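Local atomic coordinates of uncharacterized protein (Porphyromonas gingivalis, PDB entry 1ZBS), a protein that is of unknown function but has the ASKHA (sugar kinase, Hsc70 and actin) fold and is probably an N-acetylglucosamine kinase. Residues 124-127 against 128-131; 221-224 against 225-229; 41-44 against 45-49; 189-192 against 193-196; 275-278 against 279-283. All blocks are in the same frame, centred on the assembly; numbering follows the deposited sequence.

Contact 1. Residues 124-127 against 128-131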
loop_
_atom_site.group_PDB
_atom_site.type_symbol
_atom_site.label_atom_id
_atom_site.label_comp_id
_atom_site.label_asym_id
_atom_site.label_seq_id
_atom_site.Cartn_x
_atom_site.Cartn_y
_atom_site.Cartn_z
ATOM N N LEU A 124 23.443 2.088 10.086
ATOM C CA LEU A 124 24.516 1.692 10.973
ATOM C C LEU A 124 25.427 2.914 10.929
ATOM O O LEU A 124 25.831 3.345 9.847
ATOM C CB LEU A 124 25.244 0.464 10.420
ATOM C CG LEU A 124 25.883 -0.539 11.393
ATOM C CD1 LEU A 124 27.087 -1.172 10.692
ATOM C CD2 LEU A 124 26.320 0.134 12.680
ATOM N N PHE A 125 25.713 3.492 12.094
ATOM C CA PHE A 125 26.568 4.682 12.199
ATOM C C PHE A 125 27.915 4.250 12.767
ATOM O O PHE A 125 27.958 3.472 13.714
ATOM C CB PHE A 125 25.925 5.704 13.147
ATOM C CG PHE A 125 26.497 7.090 13.032
ATOM C CD1 PHE A 125 26.805 7.831 14.171
ATOM C CD2 PHE A 125 26.706 7.666 11.784
ATOM C CE1 PHE A 125 27.315 9.130 14.062
ATOM C CE2 PHE A 125 27.214 8.962 11.666
ATOM C CZ PHE A 125 27.519 9.693 12.808
ATOM N N ASP A 126 29.019 4.736 12.203
ATOM C CA ASP A 126 30.337 4.352 12.722
ATOM C C ASP A 126 30.901 5.432 13.619
ATOM O O ASP A 126 32.024 5.321 14.117
ATOM C CB ASP A 126 31.321 4.042 11.588
ATOM C CG ASP A 126 31.832 5.288 10.869
ATOM O OD1 ASP A 126 32.518 5.116 9.829
ATOM O OD2 ASP A 126 31.575 6.434 11.316
ATOM N N GLY A 127 30.110 6.479 13.826
ATOM C CA GLY A 127 30.549 7.561 14.682
ATOM C C GLY A 127 30.760 8.871 13.956
ATOM O O GLY A 127 30.794 9.913 14.593
ATOM N N ARG A 128 30.926 8.841 12.639
ATOM C CA ARG A 128 31.120 10.090 11.915
ATOM C C ARG A 128 30.244 10.099 10.674
ATOM O O ARG A 128 29.757 11.147 10.246
ATOM C CB ARG A 128 32.597 10.286 11.526
ATOM C CG ARG A 128 33.078 11.757 11.585
ATOM C CD ARG A 128 34.120 11.972 12.705
ATOM N NE ARG A 128 34.333 13.380 13.073
ATOM C CZ ARG A 128 33.422 14.152 13.670
ATOM N NH1 ARG A 128 33.702 15.422 13.964
ATOM N NH2 ARG A 128 32.228 13.653 13.976
ATOM N N GLU A 129 30.033 8.924 10.097
ATOM C CA GLU A 129 29.203 8.834 8.908
ATOM C C GLU A 129 28.516 7.481 8.836
ATOM O O GLU A 129 28.944 6.518 9.479
ATOM C CB GLU A 129 30.055 9.079 7.663
ATOM C CG GLU A 129 31.208 8.111 7.497
ATOM C CD GLU A 129 32.316 8.679 6.625
ATOM O OE1 GLU A 129 32.019 9.153 5.506
ATOM O OE2 GLU A 129 33.488 8.648 7.060
ATOM N N ILE A 130 27.439 7.428 8.055
ATOM C CA ILE A 130 26.663 6.210 7.892
ATOM C C ILE A 130 27.417 5.166 7.091
ATOM O O ILE A 130 27.911 5.437 5.996
ATOM C CB ILE A 130 25.323 6.480 7.186
ATOM C CG1 ILE A 130 24.503 7.492 7.984
ATOM C CG2 ILE A 130 24.541 5.186 7.062
ATOM C CD1 ILE A 130 23.228 7.920 7.294
ATOM N N LYS A 131 27.496 3.963 7.649
ATOM C CA LYS A 131 28.185 2.867 6.995
ATOM C C LYS A 131 27.250 1.945 6.230
ATOM O O LYS A 131 27.655 1.339 5.241
ATOM C CB LYS A 131 28.981 2.054 8.022
ATOM C CG LYS A 131 30.357 2.633 8.340
ATOM C CD LYS A 131 31.273 2.542 7.120
ATOM C CE LYS A 131 32.709 2.927 7.447
ATOM N NZ LYS A 131 33.653 2.415 6.407
#
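Asp126 OD2 is gripped by two backbone amides, Arg128 N at 2.8 Å and Glu129 N at 3.2 Å, at the turn of the beta hairpin formed by strands 120-125 and 130-133. The two donors use the oxygen differently: Arg128 N meets it nearly along its C-O axis, whereas Glu129 N comes from above the carboxylate plane, although its N-H points almost straight at the oxygen (173°). The carboxylate can fold over the turn because CG sits between the backbone N and the carbonyl carbon of Asp126 (chi1 75°). Asp126 N closes the same turn by donating to Glu129 O at 3.3 Å, so both the main chain and the side chain of this one residue hold the bend. Gly127 follows with a positive phi of 114°, at which a CB would run into the carbonyl oxygen of Asp126.

Phe125 and Ile130 form an antiparallel non-hydrogen-bonded pair, their side chains on the same face of the sheet, where helix 97-105 packs against both through Leu99. The Phe125 ring reaches back under the turn: Arg128 N lies over one face, Ile130 N lies near the ring plane at the edge, and CE2 comes within 3.2 Å of Glu129 N. Farther along the strands, Lys131 N donates to Leu124 O at 2.8 Å. The Lys131 chain, bent at its second torsion, runs past the carboxylate, so it is the methylene carbon CE that lies 3.2 Å from Asp126 OD1, while NZ stays 4.5 Å from that oxygen.

Contact 2. Residues 221-224 against 225-229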
loop_
_atom_site.group_PDB
_atom_site.type_symbol
_atom_site.label_atom_id
_atom_site.label_comp_id
_atom_site.label_asym_id
_atom_site.label_seq_id
_atom_site.Cartn_x
_atom_site.Cartn_y
_atom_site.Cartn_z
ATOM N N ASP A 221 8.245 -5.368 15.823
ATOM C CA ASP A 221 9.114 -6.536 15.758
ATOM C C ASP A 221 9.587 -6.701 14.311
ATOM O O ASP A 221 10.769 -6.946 14.057
ATOM C CB ASP A 221 8.362 -7.794 16.221
ATOM C CG ASP A 221 9.277 -8.998 16.375
ATOM O OD1 ASP A 221 10.197 -8.948 17.226
ATOM O OD2 ASP A 221 9.084 -9.994 15.643
ATOM N N ASP A 222 8.647 -6.547 13.382
ATOM C CA ASP A 222 8.903 -6.645 11.955
ATOM C C ASP A 222 9.955 -5.636 11.530
ATOM O O ASP A 222 10.806 -5.924 10.687
ATOM C CB ASP A 222 7.629 -6.353 11.160
ATOM C CG ASP A 222 7.070 -7.576 10.490
ATOM O OD1 ASP A 222 6.137 -8.190 11.056
ATOM O OD2 ASP A 222 7.571 -7.926 9.395
ATOM N N PHE A 223 9.865 -4.433 12.088
ATOM C CA PHE A 223 10.830 -3.401 11.757
ATOM C C PHE A 223 12.230 -3.846 12.164
ATOM O O PHE A 223 13.176 -3.724 11.381
ATOM C CB PHE A 223 10.485 -2.073 12.436
ATOM C CG PHE A 223 11.592 -1.056 12.359
ATOM C CD1 PHE A 223 12.503 -0.927 13.402
ATOM C CD2 PHE A 223 11.751 -0.260 11.227
ATOM C CE1 PHE A 223 13.568 -0.028 13.312
ATOM C CE2 PHE A 223 12.811 0.644 11.124
ATOM C CZ PHE A 223 13.723 0.764 12.171
ATOM N N LEU A 224 12.369 -4.375 13.375
ATOM C CA LEU A 224 13.683 -4.820 13.837
ATOM C C LEU A 224 14.227 -5.925 12.945
ATOM O O LEU A 224 15.363 -5.855 12.460
ATOM C CB LEU A 224 13.599 -5.325 15.279
ATOM C CG LEU A 224 13.267 -4.229 16.287
ATOM C CD1 LEU A 224 13.044 -4.836 17.665
ATOM C CD2 LEU A 224 14.404 -3.218 16.311
ATOM N N VAL A 225 13.401 -6.940 12.726
ATOM C CA VAL A 225 13.782 -8.069 11.901
ATOM C C VAL A 225 14.323 -7.672 10.524
ATOM O O VAL A 225 15.456 -8.002 10.178
ATOM C CB VAL A 225 12.586 -9.026 11.698
ATOM C CG1 VAL A 225 12.989 -10.179 10.780
ATOM C CG2 VAL A 225 12.118 -9.574 13.051
ATOM N N ARG A 226 13.518 -6.949 9.752
ATOM C CA ARG A 226 13.900 -6.550 8.398
ATOM C C ARG A 226 14.713 -5.270 8.273
ATOM O O ARG A 226 15.076 -4.875 7.163
ATOM C CB ARG A 226 12.644 -6.405 7.553
ATOM C CG ARG A 226 11.678 -7.551 7.739
ATOM C CD ARG A 226 10.257 -7.065 7.576
ATOM N NE ARG A 226 9.912 -6.788 6.191
ATOM C CZ ARG A 226 9.267 -7.645 5.401
ATOM N NH1 ARG A 226 8.902 -8.832 5.867
ATOM N NH2 ARG A 226 8.957 -7.304 4.157
ATOM N N ASN A 227 15.006 -4.613 9.390
ATOM C CA ASN A 227 15.752 -3.360 9.312
ATOM C C ASN A 227 16.965 -3.248 10.232
ATOM O O ASN A 227 17.898 -2.502 9.934
ATOM C CB ASN A 227 14.800 -2.174 9.572
ATOM C CG ASN A 227 13.677 -2.081 8.542
ATOM O OD1 ASN A 227 13.885 -1.614 7.425
ATOM N ND2 ASN A 227 12.482 -2.533 8.915
ATOM N N VAL A 228 16.961 -3.982 11.341
ATOM C CA VAL A 228 18.070 -3.914 12.297
ATOM C C VAL A 228 18.917 -5.190 12.384
ATOM O O VAL A 228 20.145 -5.125 12.344
ATOM C CB VAL A 228 17.549 -3.577 13.721
ATOM C CG1 VAL A 228 18.702 -3.546 14.719
ATOM C CG2 VAL A 228 16.831 -2.245 13.695
ATOM N N LEU A 229 18.271 -6.343 12.510
ATOM C CA LEU A 229 19.015 -7.587 12.623
ATOM C C LEU A 229 20.125 -7.729 11.588
ATOM O O LEU A 229 21.270 -8.060 11.922
ATOM C CB LEU A 229 18.077 -8.782 12.519
ATOM C CG LEU A 229 17.169 -9.017 13.725
ATOM C CD1 LEU A 229 16.567 -10.403 13.577
ATOM C CD2 LEU A 229 17.960 -8.918 15.032
#
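Val225 N donates to Asp221 O at 2.9 Å, an almost straight alpha-helical bond in helix 210-229, which widens to a pi-type turn over 225-229. Val225 CG2 lies against the same oxygen, Asp221 O, while the carboxylate of Asp221 has its salt-bridge partner in Arg259. Arg226 N continues the alpha pattern to Asp222 O. Its side chain, bent at the second and third torsions, runs beside Asp222, and Arg226 NH1 makes a long salt bridge of 3.9 Å with Asp222 OD2; the oxygen lies well out of the guanidinium plane, so only the charges attract. The stronger partner of Arg226 is Glu144, bound through NE.

Asn227 crosses Phe223 at about a right angle, with CB over one face of the ring in a CH-pi contact, 4.0 Å from the centroid. Its amide ND2 bonds to Glu144, while OD1 accepts from Lys160 of the second subunit, so this residue links the helix both to Glu144 of its own chain and to the second subunit. Val228 lies alongside Leu224, and both pack on Leu238 of strand 238-241; with CG1 anti to the backbone N (chi1 178°) and CG2 beside that N, Val228 brings CG2 to 3.7 Å from Leu224 CD2. Leu229 completes the wide turn: Leu224 O accepts from Val228 N at 2.7 Å and from Leu229 N at 2.9 Å, the two donors arriving from opposite faces of the carbonyl plane.

Contact 3. Residues 41-44 against 45-49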
loop_
_atom_site.group_PDB
_atom_site.type_symbol
_atom_site.label_atom_id
_atom_site.label_comp_id
_atom_site.label_asym_id
_atom_site.label_seq_id
_atom_site.Cartn_x
_atom_site.Cartn_y
_atom_site.Cartn_z
ATOM N N ILE A 41 9.774 25.194 -3.767
ATOM C CA ILE A 41 10.328 25.143 -2.412
ATOM C C ILE A 41 11.038 26.471 -2.153
ATOM O O ILE A 41 11.349 26.825 -1.011
ATOM C CB ILE A 41 11.359 23.984 -2.235
ATOM C CG1 ILE A 41 11.736 23.861 -0.755
ATOM C CG2 ILE A 41 12.632 24.267 -3.040
ATOM C CD1 ILE A 41 10.525 23.807 0.179
ATOM N N ASP A 42 11.285 27.202 -3.239
ATOM C CA ASP A 42 11.951 28.505 -3.190
ATOM C C ASP A 42 10.940 29.503 -2.642
ATOM O O ASP A 42 11.283 30.621 -2.251
ATOM C CB ASP A 42 12.359 28.925 -4.602
ATOM C CG ASP A 42 13.638 29.719 -4.630
ATOM O OD1 ASP A 42 14.706 29.155 -4.292
ATOM O OD2 ASP A 42 13.583 30.916 -4.993
ATOM N N THR A 43 9.681 29.080 -2.633
ATOM C CA THR A 43 8.602 29.908 -2.139
ATOM C C THR A 43 8.397 29.692 -0.648
ATOM O O THR A 43 8.123 30.638 0.101
ATOM C CB THR A 43 7.287 29.605 -2.887
ATOM O OG1 THR A 43 6.169 29.938 -2.048
ATOM C CG2 THR A 43 7.227 28.136 -3.274
ATOM N N ALA A 44 8.540 28.444 -0.218
ATOM C CA ALA A 44 8.379 28.106 1.195
ATOM C C ALA A 44 9.514 28.716 2.013
ATOM O O ALA A 44 9.320 29.139 3.156
ATOM C CB ALA A 44 8.365 26.595 1.372
ATOM N N LEU A 45 10.698 28.759 1.413
ATOM C CA LEU A 45 11.870 29.313 2.076
ATOM C C LEU A 45 11.691 30.781 2.447
ATOM O O LEU A 45 11.948 31.172 3.586
ATOM C CB LEU A 45 13.108 29.153 1.187
ATOM C CG LEU A 45 14.086 28.025 1.526
ATOM C CD1 LEU A 45 13.338 26.719 1.703
ATOM C CD2 LEU A 45 15.128 27.900 0.414
ATOM N N ARG A 46 11.238 31.591 1.496
ATOM C CA ARG A 46 11.069 33.014 1.759
ATOM C C ARG A 46 9.658 33.474 2.095
ATOM O O ARG A 46 9.343 34.657 1.966
ATOM C CB ARG A 46 11.626 33.831 0.585
ATOM C CG ARG A 46 11.079 33.475 -0.788
ATOM C CD ARG A 46 12.146 33.756 -1.842
ATOM N NE ARG A 46 11.665 33.632 -3.215
ATOM C CZ ARG A 46 12.461 33.641 -4.283
ATOM N NH1 ARG A 46 11.946 33.531 -5.500
ATOM N NH2 ARG A 46 13.776 33.743 -4.136
ATOM N N SER A 47 8.813 32.548 2.534
ATOM C CA SER A 47 7.441 32.886 2.906
ATOM C C SER A 47 7.124 32.216 4.234
ATOM O O SER A 47 6.174 32.588 4.925
ATOM C CB SER A 47 6.450 32.400 1.844
ATOM O OG SER A 47 6.315 30.990 1.880
ATOM N N GLU A 48 7.940 31.225 4.586
ATOM C CA GLU A 48 7.760 30.488 5.828
ATOM C C GLU A 48 9.024 30.513 6.676
ATOM O O GLU A 48 8.961 30.678 7.894
ATOM C CB GLU A 48 7.380 29.034 5.526
ATOM C CG GLU A 48 6.127 28.876 4.671
ATOM C CD GLU A 48 5.748 27.420 4.436
ATOM O OE1 GLU A 48 5.386 26.726 5.410
ATOM O OE2 GLU A 48 5.813 26.970 3.275
ATOM N N VAL A 49 10.173 30.351 6.031
ATOM C CA VAL A 49 11.434 30.334 6.759
ATOM C C VAL A 49 11.968 31.728 7.060
ATOM O O VAL A 49 12.206 32.064 8.219
ATOM C CB VAL A 49 12.519 29.548 5.989
ATOM C CG1 VAL A 49 13.716 29.309 6.893
ATOM C CG2 VAL A 49 11.955 28.231 5.480
#
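Helix 38-53 passes here from a weakly bonded stretch into a wider pi-type turn, and the carbonyl of Ala44 marks the change. Ala44 O accepts from both Glu48 N at 2.9 Å and Val49 N at 3.2 Å; the first donor stands above the carbonyl plane, the second lies in it. Of the preceding carbonyls, Ile41 O has an alpha-type bond, from Leu45 N at 3.2 Å.

At the carbonyl just before that of Ala44, a side chain does the bonding. Ser47 OG occupies the position between its backbone N and carbonyl carbon (chi1 72°), which turns the hydroxyl back along the helix to donate to Thr43 O at 2.6 Å. The backbone amide of Ser47 is poorly aimed at that carbonyl.

Asp42 and Arg46 form a salt bridge. The Arg46 chain is extended from CG to NE and brings one face of its guanidinium against Asp42 OD2, which lies 3.0 Å from Arg46 NH2. The two planes are 76° apart and no N-H points at the oxygen; the attraction is one of charges alone. Glu48 is also extended beyond CG, and its OE2 lies 3.2 Å from Ala44 CB.

Ile41 CG1 and Leu45 CD1 meet on the buried side, 4.1 Å apart. There Leu45 packs on Ala81 and Met85 of helix 75-85 and Val49 on the same Met85, while Ile41 rests on Ile31 in the loop between strand 21-29 and helix 38-53.

Contact 4. Residues 189-192 against 193-196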
loop_
_atom_site.group_PDB
_atom_site.type_symbol
_atom_site.label_atom_id
_atom_site.label_comp_id
_atom_site.label_asym_id
_atom_site.label_seq_id
_atom_site.Cartn_x
_atom_site.Cartn_y
_atom_site.Cartn_z
ATOM N N LYS A 189 -6.277 10.258 -3.411
ATOM C CA LYS A 189 -5.945 11.524 -2.786
ATOM C C LYS A 189 -4.438 11.583 -2.610
ATOM O O LYS A 189 -3.789 10.561 -2.440
ATOM C CB LYS A 189 -6.610 11.604 -1.418
ATOM C CG LYS A 189 -7.508 12.794 -1.216
ATOM C CD LYS A 189 -8.719 12.734 -2.115
ATOM C CE LYS A 189 -9.613 13.941 -1.866
ATOM N NZ LYS A 189 -10.843 13.914 -2.699
ATOM N N PRO A 190 -3.862 12.789 -2.651
ATOM C CA PRO A 190 -2.416 12.976 -2.488
ATOM C C PRO A 190 -1.963 12.704 -1.052
ATOM O O PRO A 190 -2.731 12.872 -0.108
ATOM C CB PRO A 190 -2.213 14.430 -2.900
ATOM C CG PRO A 190 -3.494 15.067 -2.471
ATOM C CD PRO A 190 -4.527 14.072 -2.934
ATOM N N PHE A 191 -0.713 12.269 -0.912
ATOM C CA PHE A 191 -0.111 11.957 0.383
ATOM C C PHE A 191 -0.930 10.957 1.191
ATOM O O PHE A 191 -1.277 11.207 2.342
ATOM C CB PHE A 191 0.104 13.253 1.180
ATOM C CG PHE A 191 1.036 14.222 0.505
ATOM C CD1 PHE A 191 2.389 13.917 0.352
ATOM C CD2 PHE A 191 0.554 15.408 -0.031
ATOM C CE1 PHE A 191 3.247 14.782 -0.332
ATOM C CE2 PHE A 191 1.403 16.282 -0.719
ATOM C CZ PHE A 191 2.752 15.967 -0.871
ATOM N N PRO A 192 -1.247 9.799 0.593
ATOM C CA PRO A 192 -2.033 8.795 1.318
ATOM C C PRO A 192 -1.320 8.372 2.617
ATOM O O PRO A 192 -1.974 8.013 3.600
ATOM C CB PRO A 192 -2.143 7.638 0.315
ATOM C CG PRO A 192 -1.912 8.284 -1.021
ATOM C CD PRO A 192 -0.861 9.316 -0.745
ATOM N N ASN A 193 0.012 8.427 2.619
ATOM C CA ASN A 193 0.784 8.050 3.805
ATOM C C ASN A 193 0.483 8.945 5.011
ATOM O O ASN A 193 0.348 8.449 6.135
ATOM C CB ASN A 193 2.288 8.059 3.508
ATOM C CG ASN A 193 2.778 9.391 2.972
ATOM O OD1 ASN A 193 2.103 10.037 2.174
ATOM N ND2 ASN A 193 3.968 9.800 3.391
ATOM N N ARG A 194 0.382 10.254 4.780
ATOM C CA ARG A 194 0.082 11.199 5.849
ATOM C C ARG A 194 -1.338 10.995 6.350
ATOM O O ARG A 194 -1.618 11.144 7.543
ATOM C CB ARG A 194 0.240 12.640 5.361
ATOM C CG ARG A 194 1.681 13.057 5.109
ATOM C CD ARG A 194 1.737 14.482 4.576
ATOM N NE ARG A 194 2.997 14.765 3.900
ATOM C CZ ARG A 194 3.195 15.817 3.114
ATOM N NH1 ARG A 194 2.206 16.681 2.911
ATOM N NH2 ARG A 194 4.371 15.999 2.529
ATOM N N PHE A 195 -2.238 10.665 5.430
ATOM C CA PHE A 195 -3.622 10.417 5.795
ATOM C C PHE A 195 -3.642 9.245 6.776
ATOM O O PHE A 195 -4.213 9.335 7.867
ATOM C CB PHE A 195 -4.449 10.060 4.558
ATOM C CG PHE A 195 -5.837 9.590 4.885
ATOM C CD1 PHE A 195 -6.789 10.483 5.378
ATOM C CD2 PHE A 195 -6.184 8.251 4.738
ATOM C CE1 PHE A 195 -8.068 10.050 5.723
ATOM C CE2 PHE A 195 -7.461 7.805 5.079
ATOM C CZ PHE A 195 -8.408 8.706 5.573
ATOM N N LEU A 196 -3.000 8.154 6.367
ATOM C CA LEU A 196 -2.923 6.940 7.164
ATOM C C LEU A 196 -2.209 7.112 8.512
ATOM O O LEU A 196 -2.652 6.563 9.524
ATOM C CB LEU A 196 -2.235 5.832 6.355
ATOM C CG LEU A 196 -3.076 5.212 5.234
ATOM C CD1 LEU A 196 -2.223 4.234 4.444
ATOM C CD2 LEU A 196 -4.294 4.499 5.834
#
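Phe191, the N-cap residue of helix 192-197, turns its ring onto the guanidinium of Arg194 in a flat cation-pi stack. From its CB, which lies 3.9 Å from Asn193 OD1 and has Arg194 CD nearby, the side chain sets out with CG anti to its carbonyl carbon (chi1 -61°), and this places the ring alongside the arginine. Phe191 CG and CD2 then face Arg194 NH1, each at 3.6 Å, whereas Phe191 CD1 comes to 3.4 Å from Arg194 CZ. On the same flank, Phe191 CE1 approaches Arg194 NH2 to 3.3 Å; CE2 faces Arg194 NH1, and Phe191 CZ is nearly equidistant from Arg194 NH1 and NH2. Ring and guanidinium planes are only 8° apart, with their centres separated by 3.6 Å. Arg194 can lie along the ring because its chain is extended from CG to NE; NE itself has a weak hydrogen bond to Ser9 O.

Behind the stack the helix begins. Phe191 O accepts from Phe195 N at 3.3 Å, in the carbonyl plane, and more weakly from Arg194 N. Pro192 O takes Leu196 N in the next alpha-helical bond, 169° at the hydrogen.

The short helix packs on three others: Phe195 on Ser185 and Val186 of helix 179-188, Pro192 and Asn193 on Tyr139 of helix 138-141, and Leu196 on Arg152 of helix 147-159. Leu196 also meets Leu141 of the second subunit.

Contact 5. Residues 275-278 against 279-283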
loop_
_atom_site.group_PDB
_atom_site.type_symbol
_atom_site.label_atom_id
_atom_site.label_comp_id
_atom_site.label_asym_id
_atom_site.label_seq_id
_atom_site.Cartn_x
_atom_site.Cartn_y
_atom_site.Cartn_z
ATOM N N ILE A 275 21.750 20.367 18.188
ATOM C CA ILE A 275 22.265 21.624 18.688
ATOM C C ILE A 275 23.603 21.378 19.346
ATOM O O ILE A 275 24.568 22.091 19.073
ATOM C CB ILE A 275 21.312 22.259 19.694
ATOM C CG1 ILE A 275 20.004 22.625 18.980
ATOM C CG2 ILE A 275 21.958 23.489 20.309
ATOM C CD1 ILE A 275 18.916 23.098 19.902
ATOM N N GLN A 276 23.675 20.362 20.199
ATOM C CA GLN A 276 24.933 20.062 20.867
ATOM C C GLN A 276 25.972 19.564 19.860
ATOM O O GLN A 276 27.162 19.829 20.015
ATOM C CB GLN A 276 24.731 19.017 21.971
ATOM C CG GLN A 276 23.995 19.535 23.211
ATOM C CD GLN A 276 24.681 20.735 23.875
ATOM O OE1 GLN A 276 24.696 21.839 23.325
ATOM N NE2 GLN A 276 25.250 20.519 25.063
ATOM N N TYR A 277 25.519 18.861 18.824
ATOM C CA TYR A 277 26.429 18.333 17.815
ATOM C C TYR A 277 27.183 19.443 17.088
ATOM O O TYR A 277 28.407 19.433 17.028
ATOM C CB TYR A 277 25.676 17.496 16.783
ATOM C CG TYR A 277 26.575 17.034 15.661
ATOM C CD1 TYR A 277 27.274 15.831 15.751
ATOM C CD2 TYR A 277 26.788 17.837 14.538
ATOM C CE1 TYR A 277 28.166 15.440 14.752
ATOM C CE2 TYR A 277 27.677 17.459 13.537
ATOM C CZ TYR A 277 28.363 16.262 13.652
ATOM O OH TYR A 277 29.251 15.896 12.675
ATOM N N HIS A 278 26.443 20.386 16.516
ATOM C CA HIS A 278 27.056 21.493 15.800
ATOM C C HIS A 278 27.632 22.519 16.762
ATOM O O HIS A 278 27.985 23.629 16.370
ATOM C CB HIS A 278 26.036 22.137 14.864
ATOM C CG HIS A 278 25.578 21.223 13.775
ATOM N ND1 HIS A 278 26.385 20.870 12.713
ATOM C CD2 HIS A 278 24.428 20.526 13.618
ATOM C CE1 HIS A 278 25.753 19.996 11.953
ATOM N NE2 HIS A 278 24.563 19.769 12.481
ATOM N N HIS A 279 27.714 22.140 18.030
ATOM C CA HIS A 279 28.275 23.009 19.046
ATOM C C HIS A 279 29.623 22.421 19.429
ATOM O O HIS A 279 30.503 23.127 19.912
ATOM C CB HIS A 279 27.375 23.059 20.281
ATOM C CG HIS A 279 27.968 23.823 21.424
ATOM N ND1 HIS A 279 27.858 23.403 22.734
ATOM C CD2 HIS A 279 28.664 24.982 21.458
ATOM C CE1 HIS A 279 28.463 24.272 23.524
ATOM N NE2 HIS A 279 28.960 25.240 22.776
ATOM N N ASN A 280 29.773 21.117 19.197
ATOM C CA ASN A 280 31.007 20.410 19.522
ATOM C C ASN A 280 31.718 19.883 18.278
ATOM O O ASN A 280 32.809 19.318 18.377
ATOM C CB ASN A 280 30.723 19.226 20.450
ATOM C CG ASN A 280 29.892 19.606 21.651
ATOM O OD1 ASN A 280 30.086 20.659 22.252
ATOM N ND2 ASN A 280 28.966 18.732 22.021
ATOM N N ASN A 281 31.089 20.053 17.117
ATOM C CA ASN A 281 31.656 19.589 15.848
ATOM C C ASN A 281 31.586 20.666 14.783
ATOM O O ASN A 281 31.074 20.433 13.678
ATOM C CB ASN A 281 30.918 18.357 15.325
ATOM C CG ASN A 281 30.882 17.230 16.323
ATOM O OD1 ASN A 281 30.027 17.194 17.206
ATOM N ND2 ASN A 281 31.812 16.298 16.191
ATOM N N HIS A 282 32.093 21.847 15.117
ATOM C CA HIS A 282 32.110 22.988 14.196
ATOM C C HIS A 282 32.470 22.559 12.778
ATOM O O HIS A 282 31.670 22.719 11.856
ATOM C CB HIS A 282 33.110 24.028 14.702
ATOM C CG HIS A 282 32.883 24.406 16.131
ATOM N ND1 HIS A 282 31.715 24.995 16.566
ATOM C CD2 HIS A 282 33.654 24.234 17.230
ATOM C CE1 HIS A 282 31.775 25.171 17.876
ATOM N NE2 HIS A 282 32.941 24.719 18.304
ATOM N N VAL A 283 33.672 22.030 12.592
ATOM C CA VAL A 283 34.056 21.574 11.263
ATOM C C VAL A 283 35.046 20.444 11.362
ATOM O O VAL A 283 35.704 20.335 12.425
ATOM C CB VAL A 283 34.718 22.683 10.427
ATOM C CG1 VAL A 283 34.922 22.190 8.990
ATOM C CG2 VAL A 283 33.865 23.946 10.450
HETATM O O HOH W 1 29.167 22.084 13.125
#
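Tyr277 and Asn281 form the tight part of this contact, at the C-terminal end of helix 271-280, where Asn281 is the first residue to leave helical backbone angles. CB of Asn281 makes a CH-pi contact over one face of the Tyr277 ring, 3.9 Å from the centroid, and the amide group lies nearly parallel to the ring, with the planes 11° apart. Tyr277 presents that face because its CG is anti to the backbone N (chi1 175°), and the Tyr277 side chain also touches Arg103 of helix 97-105 and, at its hydroxyl, Arg128 of the hairpin turn.

Backbone bonding frays at this end. Asn280 N donates to Tyr277 O at 3.1 Å from well above the carbonyl plane, a 3-10 type bond, while its alpha-type bond to Gln276 O is weak; Asn281 N makes another weak bond to Tyr277 O.

The outer side is looser. Gln276 and His279 run side by side and point the same way, but Gln276 OE1 and His279 ND1 remain 3.6 Å apart, and both residues touch a crystal neighbour, so their positions may partly reflect the lattice. His282 makes a looser approach, its ND1 4.0 Å from His278 O.

Toward the interior, His278 is held more firmly: its ring stacks with Tyr64, and NE2 bonds to Tyr66 OH. The other nitrogen is linked to the residue just after the helix through water 1, which lies in the plane of the imidazole 3.1 Å from His278 ND1 and donates to Asn281 O at 2.6 Å.

Contacts 1 and 5 touch, as Arg128 of the hairpin turn packs on Tyr277 and Asn281 at the end of helix 271-280, and both rest on helix 97-105. Contacts 2 and 3 each lie in a helix with a pi-type turn, where one carbonyl takes two amides, but they sit on opposite sides of the chain's centre, about 37 Å apart between centres. Contact 4 is the surface contact, a cation-pi stack at a helix start, whereas the other four are partly buried. Contacts 2 and 4 both reach the second subunit, the former by a hydrogen bond and the latter by packing. A carboxylate that accepts two turn amides belongs to contact 1, and a bridging water to contact 5.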